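Local coordinates for isocitrate dehydrogenase [NAD] subunit 1, mitochondrial (Saccharomyces cerevisiae, PDB 3BLX), which forms, together with a second kind of subunit, the allosteric mitochondrial octamer that oxidises isocitrate to 2-oxoglutarate with NAD in the citric acid cycle, at residues 310-324 and 337-349. Residues are numbered along the deposited sequence; the frame is centred on the assembly and turned at random.
Sequences RISKAVHETIAEGKH and DFTNEIINKLSTM
Lys345 lies across Thr318 and shows how one long side chain can pack along its methylenes and pair charge at its tip. Its CB leads off toward helix 306-320; CG and then CD pass Thr318 OG1, CD at 3.3 Å. A bend at chi3 (80°) carries CE alongside Glu317 OE2, and NZ finishes between two carboxylates, bridging to Glu317 OE2 at 3.2 Å and to Glu321 OE2 at 2.9 Å. The methylene chain thus covers a threonine hydroxyl already committed to its own helix: OG1 donates to Ala314 O, which also accepts from Thr318 N on the opposite face of its plane. With CG2 anti to the backbone N, the methyl of Thr318 reaches Phe338 CE1 at 3.4 Å, and the whole side chain fills a hole lined by Phe338, Glu341, Ile342 and Lys345. Replacing Thr318 with alanine would remove CG2 and OG1, and would probably open a gap against Phe338 and leave Ala314 O without its second donor. Toward the C-terminal end of helix 335-347, Ala314 CB packs on Leu346 CD1 at 3.4 Å. Arg310, whose stronger partner is Glu43, adds a weak bond to Leu346 O and a long salt bridge to the terminal carboxylate of Met349. In the loop after helix 306-320, the His324 ring takes Glu341 CG over one face in a CH-pi contact. The arrangement is a single knob-into-hole contact between the chain's last two helices, whose segments run at 122°, beside helices 27-42 and 289-302 of the isocitrate/isopropylmalate dehydrogenase fold.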
# COMPACT_ATOMS: atom_id res chain seq x y z
N ARG E 310 16.12 -23.99 31.82
CA ARG E 310 17.02 -25.10 32.05
C ARG E 310 18.42 -24.82 31.51
O ARG E 310 19.40 -24.94 32.24
CB ARG E 310 16.45 -26.38 31.43
CG ARG E 310 15.23 -26.93 32.16
CD ARG E 310 14.55 -28.01 31.35
NE ARG E 310 15.50 -29.01 30.86
CZ ARG E 310 15.97 -30.01 31.60
NH1 ARG E 310 15.59 -30.11 32.87
NH2 ARG E 310 16.82 -30.88 31.08
N ILE E 311 18.49 -24.42 30.25
CA ILE E 311 19.76 -24.13 29.61
C ILE E 311 20.49 -23.01 30.32
O ILE E 311 21.71 -23.04 30.47
CB ILE E 311 19.59 -23.73 28.16
CG1 ILE E 311 19.14 -24.95 27.36
CG2 ILE E 311 20.90 -23.16 27.63
CD1 ILE E 311 18.81 -24.63 25.92
N SER E 312 19.72 -22.04 30.80
CA SER E 312 20.30 -20.92 31.52
C SER E 312 20.88 -21.35 32.87
O SER E 312 21.95 -20.88 33.28
CB SER E 312 19.27 -19.81 31.70
OG SER E 312 19.87 -18.63 32.23
N LYS E 313 20.17 -22.21 33.59
CA LYS E 313 20.64 -22.70 34.88
C LYS E 313 21.90 -23.55 34.70
O LYS E 313 22.90 -23.39 35.40
CB LYS E 313 19.55 -23.50 35.58
CG LYS E 313 19.83 -23.81 37.04
CD LYS E 313 18.69 -24.60 37.66
CE LYS E 313 18.91 -24.81 39.15
NZ LYS E 313 17.75 -25.49 39.79
N ALA E 314 21.87 -24.44 33.72
CA ALA E 314 23.05 -25.21 33.37
C ALA E 314 24.32 -24.36 33.15
O ALA E 314 25.37 -24.69 33.68
CB ALA E 314 22.76 -26.11 32.14
N VAL E 315 24.25 -23.29 32.37
CA VAL E 315 25.48 -22.56 32.09
C VAL E 315 25.90 -21.72 33.29
O VAL E 315 27.09 -21.57 33.54
CB VAL E 315 25.50 -21.73 30.76
CG1 VAL E 315 24.44 -22.20 29.80
CG2 VAL E 315 25.39 -20.25 31.01
N HIS E 316 24.94 -21.19 34.05
CA HIS E 316 25.28 -20.42 35.24
C HIS E 316 25.95 -21.29 36.29
O HIS E 316 26.88 -20.86 36.97
CB HIS E 316 24.03 -19.76 35.82
CG HIS E 316 23.51 -18.64 35.00
ND1 HIS E 316 24.30 -17.59 34.57
CD2 HIS E 316 22.27 -18.39 34.51
CE1 HIS E 316 23.57 -16.75 33.87
NE2 HIS E 316 22.33 -17.21 33.81
N GLU E 317 25.47 -22.53 36.40
CA GLU E 317 25.98 -23.51 37.34
C GLU E 317 27.37 -23.94 36.90
O GLU E 317 28.30 -23.96 37.71
CB GLU E 317 25.05 -24.72 37.37
CG GLU E 317 25.14 -25.61 38.60
CD GLU E 317 24.01 -26.63 38.66
OE1 GLU E 317 22.82 -26.21 38.68
OE2 GLU E 317 24.30 -27.84 38.69
N THR E 318 27.51 -24.27 35.62
CA THR E 318 28.81 -24.66 35.09
C THR E 318 29.89 -23.60 35.30
O THR E 318 31.03 -23.93 35.63
CB THR E 318 28.73 -25.03 33.63
OG1 THR E 318 27.86 -26.15 33.45
CG2 THR E 318 30.12 -25.37 33.09
N ILE E 319 29.57 -22.33 35.10
CA ILE E 319 30.59 -21.30 35.25
C ILE E 319 30.79 -20.94 36.74
O ILE E 319 31.87 -20.48 37.14
CB ILE E 319 30.40 -20.01 34.32
CG1 ILE E 319 29.77 -18.85 35.07
CG2 ILE E 319 29.68 -20.30 33.01
CD1 ILE E 319 30.82 -17.92 35.64
N ALA E 320 29.78 -21.17 37.57
CA ALA E 320 29.91 -20.93 39.01
C ALA E 320 30.97 -21.83 39.68
O ALA E 320 31.73 -21.37 40.55
CB ALA E 320 28.58 -21.09 39.69
N GLU E 321 31.01 -23.10 39.30
CA GLU E 321 32.08 -24.01 39.71
C GLU E 321 33.24 -23.90 38.73
O GLU E 321 33.12 -24.33 37.58
CB GLU E 321 31.56 -25.45 39.70
CG GLU E 321 30.16 -25.62 40.27
CD GLU E 321 29.45 -26.85 39.73
OE1 GLU E 321 30.01 -27.52 38.82
OE2 GLU E 321 28.33 -27.13 40.23
N GLY E 322 34.36 -23.37 39.19
CA GLY E 322 35.49 -23.06 38.32
C GLY E 322 36.01 -24.15 37.40
O GLY E 322 36.99 -23.93 36.69
N LYS E 323 35.37 -25.32 37.41
CA LYS E 323 35.82 -26.47 36.63
C LYS E 323 35.18 -26.45 35.25
O LYS E 323 33.99 -26.17 35.12
CB LYS E 323 35.46 -27.80 37.33
CG LYS E 323 35.67 -27.83 38.86
CD LYS E 323 37.00 -27.18 39.31
CE LYS E 323 38.26 -27.85 38.71
NZ LYS E 323 39.54 -27.08 38.95
N HIS E 324 35.98 -26.75 34.23
CA HIS E 324 35.48 -26.80 32.84
C HIS E 324 35.19 -25.44 32.20
O HIS E 324 34.77 -25.36 31.05
CB HIS E 324 34.24 -27.67 32.76
CG HIS E 324 34.50 -29.10 33.07
ND1 HIS E 324 34.14 -29.67 34.27
CD2 HIS E 324 35.07 -30.08 32.34
CE1 HIS E 324 34.48 -30.95 34.26
NE2 HIS E 324 35.05 -31.22 33.10
N ASP E 337 34.79 -28.76 25.77
CA ASP E 337 34.72 -29.25 27.14
C ASP E 337 33.59 -28.55 27.88
O ASP E 337 32.80 -29.17 28.58
CB ASP E 337 36.05 -29.03 27.89
CG ASP E 337 37.20 -29.88 27.34
OD1 ASP E 337 36.92 -30.94 26.70
OD2 ASP E 337 38.38 -29.50 27.55
N PHE E 338 33.54 -27.24 27.71
CA PHE E 338 32.57 -26.41 28.39
C PHE E 338 31.16 -26.80 27.96
O PHE E 338 30.27 -26.94 28.79
CB PHE E 338 32.87 -24.94 28.08
CG PHE E 338 31.98 -23.97 28.78
CD1 PHE E 338 31.95 -23.92 30.16
CD2 PHE E 338 31.19 -23.10 28.07
CE1 PHE E 338 31.14 -23.02 30.81
CE2 PHE E 338 30.37 -22.19 28.72
CZ PHE E 338 30.34 -22.16 30.09
N THR E 339 30.98 -26.99 26.66
CA THR E 339 29.69 -27.40 26.12
C THR E 339 29.25 -28.73 26.71
O THR E 339 28.12 -28.86 27.19
CB THR E 339 29.73 -27.53 24.59
OG1 THR E 339 30.10 -26.29 24.00
CG2 THR E 339 28.36 -27.94 24.06
N ASN E 340 30.16 -29.72 26.67
CA ASN E 340 29.86 -31.05 27.19
C ASN E 340 29.51 -31.07 28.69
O ASN E 340 28.63 -31.83 29.10
CB ASN E 340 30.99 -32.01 26.86
CG ASN E 340 31.08 -32.30 25.37
OD1 ASN E 340 30.08 -32.22 24.65
ND2 ASN E 340 32.29 -32.64 24.90
N GLU E 341 30.17 -30.23 29.49
CA GLU E 341 29.85 -30.08 30.89
C GLU E 341 28.43 -29.55 31.07
O GLU E 341 27.70 -29.98 31.97
CB GLU E 341 30.83 -29.12 31.59
CG GLU E 341 31.46 -29.64 32.91
CD GLU E 341 30.47 -30.09 33.99
OE1 GLU E 341 30.15 -29.28 34.89
OE2 GLU E 341 30.03 -31.27 33.97
N ILE E 342 28.03 -28.61 30.23
CA ILE E 342 26.69 -28.05 30.29
C ILE E 342 25.65 -29.10 29.94
O ILE E 342 24.69 -29.29 30.66
CB ILE E 342 26.54 -26.82 29.37
CG1 ILE E 342 27.27 -25.61 29.97
CG2 ILE E 342 25.08 -26.47 29.16
CD1 ILE E 342 27.54 -24.51 28.95
N ILE E 343 25.87 -29.80 28.82
CA ILE E 343 25.00 -30.87 28.40
C ILE E 343 24.89 -31.94 29.49
O ILE E 343 23.84 -32.55 29.67
CB ILE E 343 25.52 -31.52 27.12
CG1 ILE E 343 25.44 -30.51 25.98
CG2 ILE E 343 24.72 -32.77 26.79
CD1 ILE E 343 26.02 -31.03 24.68
N ASN E 344 25.99 -32.15 30.21
CA ASN E 344 26.04 -33.14 31.28
C ASN E 344 25.14 -32.78 32.47
O ASN E 344 24.46 -33.64 33.01
CB ASN E 344 27.49 -33.36 31.74
CG ASN E 344 27.61 -34.40 32.84
OD1 ASN E 344 27.31 -35.58 32.62
ND2 ASN E 344 28.04 -33.98 34.04
N LYS E 345 25.14 -31.51 32.87
CA LYS E 345 24.27 -31.08 33.97
C LYS E 345 22.82 -31.08 33.52
O LYS E 345 21.92 -31.07 34.35
CB LYS E 345 24.62 -29.67 34.48
CG LYS E 345 26.09 -29.38 34.39
CD LYS E 345 26.52 -28.38 35.44
CE LYS E 345 26.71 -29.07 36.78
NZ LYS E 345 27.38 -28.18 37.74
N LEU E 346 22.62 -31.07 32.21
CA LEU E 346 21.30 -31.03 31.62
C LEU E 346 20.59 -32.38 31.69
O LEU E 346 19.41 -32.43 32.04
CB LEU E 346 21.38 -30.55 30.17
CG LEU E 346 20.77 -29.18 29.82
CD1 LEU E 346 20.42 -28.36 31.03
CD2 LEU E 346 21.69 -28.42 28.89
N SER E 347 21.30 -33.46 31.36
CA SER E 347 20.72 -34.81 31.44
C SER E 347 20.34 -35.20 32.87
O SER E 347 19.30 -35.83 33.09
CB SER E 347 21.68 -35.84 30.86
OG SER E 347 22.94 -35.72 31.48
N THR E 348 21.16 -34.81 33.84
CA THR E 348 20.86 -35.09 35.25
C THR E 348 19.89 -34.06 35.83
O THR E 348 19.49 -34.19 36.99
CB THR E 348 22.14 -35.12 36.13
OG1 THR E 348 22.36 -33.84 36.75
CG2 THR E 348 23.38 -35.51 35.31
N MET E 349 19.54 -33.04 35.05
CA MET E 349 18.69 -31.94 35.55
C MET E 349 17.25 -32.34 35.82
O MET E 349 16.67 -31.80 36.77
CB MET E 349 18.69 -30.72 34.62
CG MET E 349 19.44 -29.53 35.18
SD MET E 349 18.55 -27.98 34.94
CE MET E 349 17.73 -27.78 36.53
OXT MET E 349 16.68 -33.17 35.08